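Local coordinates for protein activated BY transcription factor SSRB (Salmonella enterica, PDB 2WNW) that belongs to glycosyl hydrolase family 30 and combines a TIM-barrel domain with a beta-sandwich domain, at residues Ile235-His240 with Leu251-Glu256; Tyr100-Ser105 with Ala171-Asn176; Pro125-Ala130 with Leu179-His184; Val246-Leu251 with Asn263-His268. All coordinates share one frame; numbering follows the deposited sequence.

Interaction 1: Ile235-His240 with Leu251-Glu256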
loop_
_atom_site.group_PDB
_atom_site.type_symbol
_atom_site.label_atom_id
_atom_site.label_comp_id
_atom_site.label_asym_id
_atom_site.label_seq_id
_atom_site.Cartn_x
_atom_site.Cartn_y
_atom_site.Cartn_z
ATOM N N ILE A 235 0.741 21.511 -17.265
ATOM C CA ILE A 235 1.870 20.875 -17.933
ATOM C C ILE A 235 2.395 19.739 -17.062
ATOM O O ILE A 235 2.662 19.926 -15.870
ATOM C CB ILE A 235 3.021 21.865 -18.206
ATOM C CG1 ILE A 235 2.560 22.950 -19.188
ATOM C CG2 ILE A 235 4.217 21.117 -18.791
ATOM C CD1 ILE A 235 3.635 23.988 -19.512
ATOM N N TYR A 236 2.521 18.561 -17.664
ATOM C CA TYR A 236 3.017 17.375 -16.969
ATOM C C TYR A 236 4.363 16.958 -17.546
ATOM O O TYR A 236 4.632 17.173 -18.730
ATOM C CB TYR A 236 2.031 16.209 -17.129
ATOM C CG TYR A 236 0.722 16.393 -16.400
ATOM C CD1 TYR A 236 0.528 15.849 -15.129
ATOM C CD2 TYR A 236 -0.310 17.136 -16.966
ATOM C CE1 TYR A 236 -0.667 16.046 -14.436
ATOM C CE2 TYR A 236 -1.508 17.342 -16.286
ATOM C CZ TYR A 236 -1.678 16.796 -15.025
ATOM O OH TYR A 236 -2.859 17.016 -14.350
ATOM N N ILE A 237 5.208 16.370 -16.701
ATOM C CA ILE A 237 6.509 15.881 -17.135
ATOM C C ILE A 237 6.585 14.376 -16.853
ATOM O O ILE A 237 5.645 13.798 -16.300
ATOM C CB ILE A 237 7.676 16.617 -16.427
ATOM C CG1 ILE A 237 7.538 16.502 -14.909
ATOM C CG2 ILE A 237 7.697 18.086 -16.858
ATOM C CD1 ILE A 237 8.727 17.079 -14.154
ATOM N N TRP A 238 7.708 13.768 -17.232
ATOM C CA TRP A 238 7.980 12.333 -17.101
ATOM C C TRP A 238 7.206 11.585 -18.183
ATOM O O TRP A 238 7.780 11.220 -19.204
ATOM C CB TRP A 238 7.611 11.784 -15.711
ATOM C CG TRP A 238 7.987 10.316 -15.520
ATOM C CD1 TRP A 238 7.176 9.316 -15.059
ATOM C CD2 TRP A 238 9.264 9.701 -15.784
ATOM N NE1 TRP A 238 7.862 8.124 -15.021
ATOM C CE2 TRP A 238 9.141 8.331 -15.457
ATOM C CE3 TRP A 238 10.495 10.174 -16.261
ATOM C CZ2 TRP A 238 10.205 7.430 -15.594
ATOM C CZ3 TRP A 238 11.552 9.280 -16.397
ATOM C CH2 TRP A 238 11.398 7.919 -16.062
ATOM N N ASP A 239 5.912 11.365 -17.965
ATOM C CA ASP A 239 5.067 10.680 -18.947
ATOM C C ASP A 239 5.726 9.360 -19.352
ATOM O O ASP A 239 5.844 9.041 -20.538
ATOM C CB ASP A 239 4.879 11.580 -20.180
ATOM C CG ASP A 239 3.576 11.313 -20.925
ATOM O OD1 ASP A 239 2.816 10.410 -20.522
ATOM O OD2 ASP A 239 3.309 12.019 -21.921
ATOM N N HIS A 240 6.159 8.599 -18.352
ATOM C CA HIS A 240 6.822 7.325 -18.587
ATOM C C HIS A 240 6.438 6.359 -17.462
ATOM O O HIS A 240 5.570 6.668 -16.641
ATOM C CB HIS A 240 8.338 7.553 -18.655
ATOM C CG HIS A 240 9.107 6.406 -19.239
ATOM N ND1 HIS A 240 8.672 5.695 -20.338
ATOM C CD2 HIS A 240 10.308 5.877 -18.905
ATOM C CE1 HIS A 240 9.569 4.781 -20.656
ATOM N NE2 HIS A 240 10.574 4.870 -19.802
ATOM N N LEU A 251 14.783 15.298 -9.158
ATOM C CA LEU A 251 15.649 16.149 -9.961
ATOM C C LEU A 251 14.897 17.333 -10.543
ATOM O O LEU A 251 15.395 18.456 -10.548
ATOM C CB LEU A 251 16.273 15.332 -11.098
ATOM C CG LEU A 251 17.534 14.518 -10.796
ATOM C CD1 LEU A 251 17.510 14.002 -9.377
ATOM C CD2 LEU A 251 17.642 13.378 -11.789
ATOM N N ALA A 252 13.688 17.079 -11.029
ATOM C CA ALA A 252 12.882 18.126 -11.641
ATOM C C ALA A 252 12.453 19.247 -10.695
ATOM O O ALA A 252 12.648 20.425 -10.993
ATOM C CB ALA A 252 11.652 17.507 -12.302
ATOM N N PHE A 253 11.881 18.891 -9.553
ATOM C CA PHE A 253 11.396 19.901 -8.624
ATOM C C PHE A 253 12.407 20.463 -7.630
ATOM O O PHE A 253 12.037 21.170 -6.697
ATOM C CB PHE A 253 10.160 19.367 -7.899
ATOM C CG PHE A 253 9.004 19.085 -8.823
ATOM C CD1 PHE A 253 8.395 20.119 -9.527
ATOM C CD2 PHE A 253 8.559 17.786 -9.028
ATOM C CE1 PHE A 253 7.360 19.858 -10.426
ATOM C CE2 PHE A 253 7.528 17.516 -9.923
ATOM C CZ PHE A 253 6.927 18.553 -10.625
ATOM N N ALA A 254 13.683 20.158 -7.831
ATOM C CA ALA A 254 14.711 20.691 -6.950
ATOM C C ALA A 254 14.834 22.172 -7.300
ATOM O O ALA A 254 15.252 22.991 -6.482
ATOM C CB ALA A 254 16.035 19.981 -7.193
ATOM N N ASP A 255 14.449 22.496 -8.532
ATOM C CA ASP A 255 14.496 23.859 -9.050
ATOM C C ASP A 255 13.175 24.577 -8.782
ATOM O O ASP A 255 12.120 24.134 -9.229
ATOM C CB ASP A 255 14.769 23.821 -10.554
ATOM C CG ASP A 255 14.947 25.200 -11.155
ATOM O OD1 ASP A 255 14.033 26.040 -11.023
ATOM O OD2 ASP A 255 16.007 25.441 -11.769
ATOM N N GLU A 256 13.240 25.693 -8.062
ATOM C CA GLU A 256 12.044 26.462 -7.730
ATOM C C GLU A 256 11.219 26.868 -8.953
ATOM O O GLU A 256 9.988 26.865 -8.905
ATOM C CB GLU A 256 12.428 27.717 -6.938
ATOM C CG GLU A 256 11.258 28.652 -6.649
ATOM C CD GLU A 256 11.678 29.915 -5.912
ATOM O OE1 GLU A 256 10.840 30.833 -5.777
ATOM O OE2 GLU A 256 12.843 29.991 -5.465
#

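Interaction 2: Tyr100-Ser105 with Ala171-Asn176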
loop_
_atom_site.group_PDB
_atom_site.type_symbol
_atom_site.label_atom_id
_atom_site.label_comp_id
_atom_site.label_asym_id
_atom_site.label_seq_id
_atom_site.Cartn_x
_atom_site.Cartn_y
_atom_site.Cartn_z
ATOM N N TYR A 100 4.077 11.621 -39.549
ATOM C CA TYR A 100 3.568 12.871 -40.107
ATOM C C TYR A 100 3.848 14.015 -39.143
ATOM O O TYR A 100 3.813 13.835 -37.923
ATOM C CB TYR A 100 2.064 12.782 -40.441
ATOM C CG TYR A 100 1.110 12.643 -39.270
ATOM C CD1 TYR A 100 0.747 13.749 -38.497
ATOM C CD2 TYR A 100 0.564 11.405 -38.942
ATOM C CE1 TYR A 100 -0.137 13.621 -37.424
ATOM C CE2 TYR A 100 -0.318 11.264 -37.871
ATOM C CZ TYR A 100 -0.662 12.374 -37.114
ATOM O OH TYR A 100 -1.508 12.221 -36.036
ATOM N N ALA A 101 4.169 15.179 -39.699
ATOM C CA ALA A 101 4.466 16.367 -38.901
ATOM C C ALA A 101 3.716 17.550 -39.497
ATOM O O ALA A 101 3.267 17.492 -40.641
ATOM C CB ALA A 101 5.966 16.640 -38.897
ATOM N N TYR A 102 3.593 18.628 -38.730
ATOM C CA TYR A 102 2.875 19.811 -39.193
ATOM C C TYR A 102 3.717 20.698 -40.111
ATOM O O TYR A 102 3.196 21.588 -40.781
ATOM C CB TYR A 102 2.368 20.588 -37.978
ATOM C CG TYR A 102 1.506 19.728 -37.076
ATOM C CD1 TYR A 102 1.631 19.790 -35.689
ATOM C CD2 TYR A 102 0.568 18.844 -37.613
ATOM C CE1 TYR A 102 0.848 18.990 -34.857
ATOM C CE2 TYR A 102 -0.224 18.040 -36.791
ATOM C CZ TYR A 102 -0.078 18.120 -35.414
ATOM O OH TYR A 102 -0.857 17.336 -34.591
ATOM N N VAL A 103 5.020 20.441 -40.135
ATOM C CA VAL A 103 5.953 21.168 -40.994
ATOM C C VAL A 103 7.073 20.171 -41.305
ATOM O O VAL A 103 7.568 19.493 -40.407
ATOM C CB VAL A 103 6.514 22.437 -40.292
ATOM C CG1 VAL A 103 7.330 22.055 -39.070
ATOM C CG2 VAL A 103 7.362 23.232 -41.273
ATOM N N ASP A 104 7.473 20.076 -42.570
ATOM C CA ASP A 104 8.489 19.097 -42.950
ATOM C C ASP A 104 9.876 19.579 -43.350
ATOM O O ASP A 104 10.784 18.764 -43.517
ATOM C CB ASP A 104 7.936 18.211 -44.062
ATOM C CG ASP A 104 6.696 17.458 -43.634
ATOM O OD1 ASP A 104 6.797 16.632 -42.700
ATOM O OD2 ASP A 104 5.620 17.701 -44.224
ATOM N N SER A 105 10.052 20.886 -43.512
ATOM C CA SER A 105 11.361 21.409 -43.881
ATOM C C SER A 105 11.590 22.764 -43.241
ATOM O O SER A 105 10.639 23.445 -42.858
ATOM C CB SER A 105 11.479 21.549 -45.401
ATOM O OG SER A 105 10.641 22.587 -45.884
ATOM N N ALA A 171 8.327 24.747 -29.815
ATOM C CA ALA A 171 7.333 25.326 -28.922
ATOM C C ALA A 171 6.307 26.107 -29.745
ATOM O O ALA A 171 5.110 26.053 -29.464
ATOM C CB ALA A 171 8.000 26.240 -27.907
ATOM N N ASP A 172 6.776 26.829 -30.765
ATOM C CA ASP A 172 5.873 27.602 -31.614
ATOM C C ASP A 172 4.918 26.693 -32.386
ATOM O O ASP A 172 3.761 27.047 -32.601
ATOM C CB ASP A 172 6.651 28.480 -32.605
ATOM C CG ASP A 172 7.310 29.673 -31.939
ATOM O OD1 ASP A 172 6.841 30.093 -30.857
ATOM O OD2 ASP A 172 8.287 30.205 -32.509
ATOM N N ILE A 173 5.404 25.532 -32.815
ATOM C CA ILE A 173 4.551 24.597 -33.539
ATOM C C ILE A 173 3.448 24.093 -32.618
ATOM O O ILE A 173 2.292 23.982 -33.029
ATOM C CB ILE A 173 5.346 23.385 -34.063
ATOM C CG1 ILE A 173 6.287 23.832 -35.183
ATOM C CG2 ILE A 173 4.384 22.300 -34.562
ATOM C CD1 ILE A 173 7.097 22.711 -35.768
ATOM N N ILE A 174 3.812 23.788 -31.374
ATOM C CA ILE A 174 2.837 23.302 -30.399
ATOM C C ILE A 174 1.760 24.357 -30.160
ATOM O O ILE A 174 0.588 24.027 -30.010
ATOM C CB ILE A 174 3.522 22.918 -29.065
ATOM C CG1 ILE A 174 4.408 21.687 -29.283
ATOM C CG2 ILE A 174 2.476 22.627 -27.999
ATOM C CD1 ILE A 174 5.258 21.304 -28.084
ATOM N N ILE A 175 2.151 25.627 -30.127
ATOM C CA ILE A 175 1.168 26.687 -29.936
ATOM C C ILE A 175 0.216 26.706 -31.139
ATOM O O ILE A 175 -0.998 26.823 -30.975
ATOM C CB ILE A 175 1.842 28.074 -29.796
ATOM C CG1 ILE A 175 2.665 28.126 -28.505
ATOM C CG2 ILE A 175 0.782 29.173 -29.793
ATOM C CD1 ILE A 175 1.836 28.005 -27.229
ATOM N N ASN A 176 0.758 26.578 -32.348
ATOM C CA ASN A 176 -0.102 26.577 -33.529
ATOM C C ASN A 176 -1.025 25.364 -33.546
ATOM O O ASN A 176 -2.142 25.427 -34.063
ATOM C CB ASN A 176 0.726 26.645 -34.812
ATOM C CG ASN A 176 1.077 28.070 -35.189
ATOM O OD1 ASN A 176 2.177 28.548 -34.919
ATOM N ND2 ASN A 176 0.123 28.767 -35.798
#

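Interaction 3: Pro125-Ala130 with Leu179-His184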
loop_
_atom_site.group_PDB
_atom_site.type_symbol
_atom_site.label_atom_id
_atom_site.label_comp_id
_atom_site.label_asym_id
_atom_site.label_seq_id
_atom_site.Cartn_x
_atom_site.Cartn_y
_atom_site.Cartn_z
ATOM N N PRO A 125 -12.635 14.608 -36.538
ATOM C CA PRO A 125 -14.013 14.102 -36.606
ATOM C C PRO A 125 -14.383 13.286 -35.360
ATOM O O PRO A 125 -15.445 13.478 -34.768
ATOM C CB PRO A 125 -14.002 13.255 -37.876
ATOM C CG PRO A 125 -13.039 13.999 -38.748
ATOM C CD PRO A 125 -11.905 14.296 -37.780
ATOM N N LEU A 126 -13.497 12.376 -34.965
ATOM C CA LEU A 126 -13.728 11.538 -33.786
ATOM C C LEU A 126 -13.836 12.411 -32.532
ATOM O O LEU A 126 -14.800 12.308 -31.768
ATOM C CB LEU A 126 -12.568 10.553 -33.603
ATOM C CG LEU A 126 -12.822 9.199 -32.927
ATOM C CD1 LEU A 126 -11.485 8.647 -32.454
ATOM C CD2 LEU A 126 -13.790 9.328 -31.764
ATOM N N ILE A 127 -12.839 13.269 -32.325
ATOM C CA ILE A 127 -12.818 14.152 -31.160
ATOM C C ILE A 127 -14.058 15.038 -31.094
ATOM O O ILE A 127 -14.664 15.191 -30.032
ATOM C CB ILE A 127 -11.564 15.055 -31.165
ATOM C CG1 ILE A 127 -10.302 14.191 -31.125
ATOM C CG2 ILE A 127 -11.588 15.984 -29.962
ATOM C CD1 ILE A 127 -9.023 14.968 -31.351
ATOM N N SER A 128 -14.435 15.622 -32.228
ATOM C CA SER A 128 -15.611 16.485 -32.272
ATOM C C SER A 128 -16.868 15.703 -31.913
ATOM O O SER A 128 -17.751 16.211 -31.220
ATOM C CB SER A 128 -15.761 17.106 -33.660
ATOM O OG SER A 128 -14.659 17.948 -33.946
ATOM N N GLY A 129 -16.944 14.464 -32.386
ATOM C CA GLY A 129 -18.097 13.636 -32.087
ATOM C C GLY A 129 -18.219 13.379 -30.597
ATOM O O GLY A 129 -19.316 13.423 -30.035
ATOM N N ALA A 130 -17.085 13.112 -29.955
ATOM C CA ALA A 130 -17.054 12.849 -28.523
ATOM C C ALA A 130 -17.448 14.104 -27.753
ATOM O O ALA A 130 -18.231 14.048 -26.805
ATOM C CB ALA A 130 -15.655 12.398 -28.108
ATOM N N LEU A 179 -3.818 26.435 -31.394
ATOM C CA LEU A 179 -4.671 27.408 -32.077
ATOM C C LEU A 179 -5.509 26.712 -33.145
ATOM O O LEU A 179 -6.696 27.002 -33.309
ATOM C CB LEU A 179 -3.818 28.503 -32.719
ATOM C CG LEU A 179 -3.028 29.363 -31.733
ATOM C CD1 LEU A 179 -2.140 30.328 -32.489
ATOM C CD2 LEU A 179 -3.996 30.110 -30.824
ATOM N N GLU A 180 -4.878 25.795 -33.871
ATOM C CA GLU A 180 -5.548 25.028 -34.919
ATOM C C GLU A 180 -6.745 24.271 -34.341
ATOM O O GLU A 180 -7.857 24.346 -34.867
ATOM C CB GLU A 180 -4.552 24.049 -35.548
ATOM C CG GLU A 180 -5.156 22.861 -36.293
ATOM C CD GLU A 180 -6.044 23.263 -37.457
ATOM O OE1 GLU A 180 -5.878 24.379 -37.994
ATOM O OE2 GLU A 180 -6.904 22.442 -37.847
ATOM N N TYR A 181 -6.519 23.546 -33.250
ATOM C CA TYR A 181 -7.599 22.797 -32.626
ATOM C C TYR A 181 -8.683 23.706 -32.044
ATOM O O TYR A 181 -9.867 23.382 -32.116
ATOM C CB TYR A 181 -7.040 21.856 -31.549
ATOM C CG TYR A 181 -6.553 20.533 -32.114
ATOM C CD1 TYR A 181 -7.015 19.321 -31.603
ATOM C CD2 TYR A 181 -5.667 20.495 -33.192
ATOM C CE1 TYR A 181 -6.611 18.101 -32.156
ATOM C CE2 TYR A 181 -5.259 19.285 -33.751
ATOM C CZ TYR A 181 -5.733 18.093 -33.230
ATOM O OH TYR A 181 -5.339 16.898 -33.788
ATOM N N ARG A 182 -8.292 24.847 -31.486
ATOM C CA ARG A 182 -9.280 25.760 -30.920
ATOM C C ARG A 182 -10.205 26.285 -32.022
ATOM O O ARG A 182 -11.394 26.515 -31.789
ATOM C CB ARG A 182 -8.592 26.927 -30.200
ATOM C CG ARG A 182 -9.561 27.786 -29.397
ATOM C CD ARG A 182 -8.853 28.619 -28.335
ATOM N NE ARG A 182 -7.976 29.639 -28.901
ATOM C CZ ARG A 182 -7.259 30.489 -28.170
ATOM N NH1 ARG A 182 -7.318 30.437 -26.845
ATOM N NH2 ARG A 182 -6.489 31.392 -28.760
ATOM N N ARG A 183 -9.658 26.468 -33.219
ATOM C CA ARG A 183 -10.447 26.944 -34.354
ATOM C C ARG A 183 -11.529 25.937 -34.727
ATOM O O ARG A 183 -12.569 26.307 -35.271
ATOM C CB ARG A 183 -9.552 27.172 -35.571
ATOM C CG ARG A 183 -8.873 28.528 -35.631
ATOM C CD ARG A 183 -7.918 28.553 -36.807
ATOM N NE ARG A 183 -8.548 27.988 -37.998
ATOM C CZ ARG A 183 -7.908 27.253 -38.902
ATOM N NH1 ARG A 183 -6.615 26.992 -38.749
ATOM N NH2 ARG A 183 -8.562 26.765 -39.949
ATOM N N HIS A 184 -11.276 24.663 -34.438
ATOM C CA HIS A 184 -12.228 23.601 -34.741
ATOM C C HIS A 184 -13.072 23.241 -33.522
ATOM O O HIS A 184 -13.668 22.164 -33.457
ATOM C CB HIS A 184 -11.482 22.368 -35.261
ATOM C CG HIS A 184 -10.841 22.576 -36.598
ATOM N ND1 HIS A 184 -11.438 22.188 -37.779
ATOM C CD2 HIS A 184 -9.674 23.168 -36.946
ATOM C CE1 HIS A 184 -10.666 22.532 -38.796
ATOM N NE2 HIS A 184 -9.590 23.129 -38.317
#

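Interaction 4: Val246-Leu251 with Asn263-His268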
loop_
_atom_site.group_PDB
_atom_site.type_symbol
_atom_site.label_atom_id
_atom_site.label_comp_id
_atom_site.label_asym_id
_atom_site.label_seq_id
_atom_site.Cartn_x
_atom_site.Cartn_y
_atom_site.Cartn_z
ATOM N N VAL A 246 10.043 8.644 -8.790
ATOM C CA VAL A 246 10.672 9.430 -7.733
ATOM C C VAL A 246 11.998 10.067 -8.147
ATOM O O VAL A 246 12.235 11.246 -7.866
ATOM C CB VAL A 246 10.877 8.580 -6.460
ATOM C CG1 VAL A 246 11.599 9.393 -5.396
ATOM C CG2 VAL A 246 9.520 8.116 -5.929
ATOM N N ASP A 247 12.857 9.301 -8.816
ATOM C CA ASP A 247 14.154 9.823 -9.249
ATOM C C ASP A 247 14.004 11.073 -10.117
ATOM O O ASP A 247 14.712 12.066 -9.929
ATOM C CB ASP A 247 14.938 8.765 -10.037
ATOM C CG ASP A 247 15.303 7.546 -9.199
ATOM O OD1 ASP A 247 15.691 7.718 -8.025
ATOM O OD2 ASP A 247 15.220 6.412 -9.725
ATOM N N TRP A 248 13.080 11.013 -11.072
ATOM C CA TRP A 248 12.836 12.122 -11.988
ATOM C C TRP A 248 12.228 13.325 -11.282
ATOM O O TRP A 248 12.671 14.461 -11.471
ATOM C CB TRP A 248 11.903 11.658 -13.102
ATOM C CG TRP A 248 11.875 12.544 -14.303
ATOM C CD1 TRP A 248 10.946 13.501 -14.600
ATOM C CD2 TRP A 248 12.765 12.487 -15.420
ATOM N NE1 TRP A 248 11.193 14.030 -15.845
ATOM C CE2 TRP A 248 12.306 13.426 -16.369
ATOM C CE3 TRP A 248 13.904 11.725 -15.716
ATOM C CZ2 TRP A 248 12.948 13.625 -17.597
ATOM C CZ3 TRP A 248 14.541 11.921 -16.939
ATOM C CH2 TRP A 248 14.060 12.863 -17.862
ATOM N N ALA A 249 11.208 13.072 -10.468
ATOM C CA ALA A 249 10.541 14.139 -9.736
ATOM C C ALA A 249 11.533 14.884 -8.846
ATOM O O ALA A 249 11.528 16.114 -8.784
ATOM C CB ALA A 249 9.400 13.557 -8.888
ATOM N N GLU A 250 12.390 14.130 -8.166
ATOM C CA GLU A 250 13.386 14.708 -7.266
ATOM C C GLU A 250 14.280 15.707 -7.999
ATOM O O GLU A 250 14.514 16.817 -7.523
ATOM C CB GLU A 250 14.246 13.593 -6.667
ATOM C CG GLU A 250 15.090 14.010 -5.477
ATOM C CD GLU A 250 15.845 12.835 -4.881
ATOM O OE1 GLU A 250 15.347 11.697 -4.995
ATOM O OE2 GLU A 250 16.923 13.047 -4.292
ATOM N N LEU A 251 14.783 15.298 -9.158
ATOM C CA LEU A 251 15.649 16.149 -9.961
ATOM C C LEU A 251 14.897 17.333 -10.543
ATOM O O LEU A 251 15.395 18.456 -10.548
ATOM C CB LEU A 251 16.273 15.332 -11.098
ATOM C CG LEU A 251 17.534 14.518 -10.796
ATOM C CD1 LEU A 251 17.510 14.002 -9.377
ATOM C CD2 LEU A 251 17.642 13.378 -11.789
ATOM N N ASN A 263 2.745 21.419 -13.297
ATOM C CA ASN A 263 1.611 20.950 -12.492
ATOM C C ASN A 263 1.736 19.549 -11.896
ATOM O O ASN A 263 1.067 19.229 -10.913
ATOM C CB ASN A 263 0.322 21.011 -13.316
ATOM C CG ASN A 263 0.049 22.394 -13.883
ATOM O OD1 ASN A 263 0.709 22.838 -14.823
ATOM N ND2 ASN A 263 -0.930 23.081 -13.307
ATOM N N GLY A 264 2.572 18.707 -12.487
ATOM C CA GLY A 264 2.716 17.369 -11.949
ATOM C C GLY A 264 3.419 16.417 -12.886
ATOM O O GLY A 264 4.098 16.838 -13.821
ATOM N N LEU A 265 3.264 15.122 -12.629
ATOM C CA LEU A 265 3.899 14.124 -13.474
ATOM C C LEU A 265 2.873 13.147 -14.000
ATOM O O LEU A 265 1.910 12.812 -13.311
ATOM C CB LEU A 265 4.967 13.344 -12.703
ATOM C CG LEU A 265 6.163 14.104 -12.119
ATOM C CD1 LEU A 265 5.789 14.685 -10.762
ATOM C CD2 LEU A 265 7.333 13.143 -11.967
ATOM N N ALA A 266 3.078 12.707 -15.235
ATOM C CA ALA A 266 2.193 11.727 -15.848
ATOM C C ALA A 266 2.982 10.424 -15.831
ATOM O O ALA A 266 4.209 10.448 -15.852
ATOM C CB ALA A 266 1.870 12.132 -17.273
ATOM N N PHE A 267 2.298 9.287 -15.774
ATOM C CA PHE A 267 3.011 8.017 -15.770
ATOM C C PHE A 267 2.239 6.905 -16.460
ATOM O O PHE A 267 1.024 6.995 -16.643
ATOM C CB PHE A 267 3.378 7.595 -14.340
ATOM C CG PHE A 267 2.206 7.533 -13.397
ATOM C CD1 PHE A 267 1.897 8.613 -12.578
ATOM C CD2 PHE A 267 1.409 6.394 -13.335
ATOM C CE1 PHE A 267 0.810 8.561 -11.703
ATOM C CE2 PHE A 267 0.317 6.330 -12.464
ATOM C CZ PHE A 267 0.021 7.417 -11.649
ATOM N N HIS A 268 2.970 5.865 -16.850
ATOM C CA HIS A 268 2.411 4.708 -17.542
ATOM C C HIS A 268 2.608 3.472 -16.662
ATOM O O HIS A 268 3.209 3.562 -15.588
ATOM C CB HIS A 268 3.121 4.518 -18.887
ATOM C CG HIS A 268 3.116 5.742 -19.756
ATOM N ND1 HIS A 268 3.855 5.832 -20.917
ATOM C CD2 HIS A 268 2.466 6.924 -19.632
ATOM C CE1 HIS A 268 3.664 7.018 -21.468
ATOM N NE2 HIS A 268 2.824 7.701 -20.708
#

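Interaction 1: Ile235-His240 with Leu251-Glu256
Two residues beyond Ile237, whose CD1 meets Ala252 CB, the carboxylate atom Asp239 OD1 is gripped by His268 NE2 and Ser293 OG, while Asp239 OD2 takes a salt bridge from Arg87 and a hydrogen bond from Ser192. All four partners belong to a TIM barrel, in which 234-239 is one of eight parallel strands and helix 245-252 follows it on the outside. The contact between strand and helix is small, 93 Å² in all, and apolar: no hydrogen bond crosses it. The closest CA pair, Ile237 CA and Ala252 CA, is 8.7 Å apart, a gap bridged mainly by the isoleucine. At chi1 56° Ile237 CG1 sits between the backbone N and the carbonyl carbon, and the extended second torsion (174°) carries CD1 out to the helix end. The methyl pair Ile237 CD1 and Ala252 CB stands at 3.5 Å, tighter than ordinary van der Waals contact. Backbone hydrogen bonds of Ile237 with Gly264 and Ala266 tie the strand to its neighbour 264-268. The chain leaves helical geometry at Phe253, within a type I turn from Ala252 to Asp255, and Asp255 then N-caps helix 256-261. From that turn the aromatic side chain reaches back, bringing Phe253 CZ to 4.2 Å from Ile237 CD1, an approach oblique to the ring.

Interaction 2: Tyr100-Ser105 with Ala171-Asn176
The loop that follows barrel strand 85-90 lies against helix 167-183 on the periphery of the TIM barrel, with Tyr102 and Val103 meeting a single helix residue, Ile173. The closest CA atoms are Tyr102 CA and Ile173 CA, 7.6 Å apart, and 123 Å² is buried between the segments. Ile173 divides its two branches between the two loop residues. Its CD1, carried outward by an extended second torsion (-179°), reaches 3.4 Å from Val103 CG1, a pair tighter than usual carbon contact; the two side chains cross at about a right angle. Its CG2 branch lies 3.9 Å from Tyr102 CD1, and it comes at the edge of the aromatic ring, close to the ring plane, not over a face. Tyr102 thus offers this helix a ring edge, and its polar end is held by other partners: Tyr102 OH is hydrogen-bonded to Asp119 OD1 and to the backbone N of Gln91. Ser105 N-caps the next helix, 106-110, through Ser105 OG and Asp108 N. Every touching residue is buried and no hydrogen bond joins the two segments, which implies an attachment of the loop by methyl and ring-edge dispersion, with the far end of the tyrosine held in place by the bonds at its hydroxyl.

Interaction 3: Pro125-Ala130 with Leu179-His184
Ile127 CD1 touches Tyr181 CE1 at 4.0 Å, and this is the one apolar contact between helices 124-133 and 167-183 within these segments. The methyl arrives at the edge of the phenol ring, near its plane, and the two side chains cross at about a right angle. An extended second torsion (171°) pushes Ile127 CD1 away from its own helix, while the far end of Tyr181 leans in to meet it. A second point of approach is polar but loose: Ser128 OG stands 4.4 Å from His184 O, too far for a bond. Ser128 OG is instead hydrogen-bonded to Ile124 O in its own helix. The buried area, 77 Å², is accordingly small, and the closest CA atoms, Ser128 CA and His184 CA, are 8.3 Å apart.

One shell further out, Tyr181 OH is hydrogen-bonded to Asp119 OD1, which fixes the far end of the ring, and both Ile127 and Tyr181 rest on Met88 of barrel strand 85-90. The two helices thus belong to the outer layer of the TIM barrel and meet where both side chains touch the same strand residue. Where helix 167-183 ends, Arg183 NH1 forms a salt bridge of 2.8 Å with Glu180 OE1, one turn back. Glu180 OE2 lies close to Glu120 OE2, with His184 NE2 2.8 Å from Glu180 OE2 at a poor angle for a hydrogen bond. The carboxylates would probably repel if both were ionised; Arg183, with the imidazole if protonated, could offset part of that cost. Dispersion therefore joins the helices, while the polar groups serve mainly their own helices or third partners.

Interaction 4: Val246-Leu251 with Asn263-His268
Apolar contact comes first: Leu265, on barrel strand 264-268, rests its CD2 on Ala249 CB at 3.7 Å and Ala249 CA at 4.0 Å on helix 245-252. This is the helix-on-strand layer of a TIM barrel, with the closest CA atoms, Ala249 CA and Leu265 CA, 7.6 Å apart. Leu265 CG stands anti to the carbonyl carbon (chi1 -61°), and from there the CD2 branch extends toward the helix. A total of 95 Å² is buried, and no hydrogen bond runs between the segments.

Aromatic contact is looser. Trp248 CD1 is 4.5 Å from Leu265 CD2, which lies at the edge of the indole, near its plane. The same indole meets the ring of Trp238, with their planes at about 45°.

The polar contacts reach beyond the pair. Trp248 NE1 is hydrogen-bonded to Glu213 OE1, whose other oxygen, Glu213 OE2, takes the backbone N of Trp238, so one carboxylate links both tryptophans. On the same helix, Asp247 OD1 and Glu250 OE1 both form salt bridges to Arg39 of the second subunit, making helix 245-252 part of the dimer contact. Within the helix, the backbone bond from Glu250 N to Val246 O measures 2.9 Å; that from Leu251 N to Asp247 O is weak at 3.3 Å.

In the fold
Interactions 1 and 4 form one cluster, their centres 5 Å apart. They share Leu251 and helix 245-252, and their strands, 234-239 and 264-268, are neighbours in the barrel; His240 O to His268 N, at 2.7 Å, is probably a hydrogen bond joining them. Their segments alternate along the chain, as expected for a beta-alpha-beta crossover. Interactions 2 and 3 form a second group along helix 167-183, with centres 17 Å apart; Asp119 OD1 is hydrogen-bonded to a tyrosine of each, Tyr102 and Tyr181. The groups are separate: interactions 1 and 2 have centres 24 Å apart and nearest atoms about 9 Å apart. All four lie in the TIM-barrel domain.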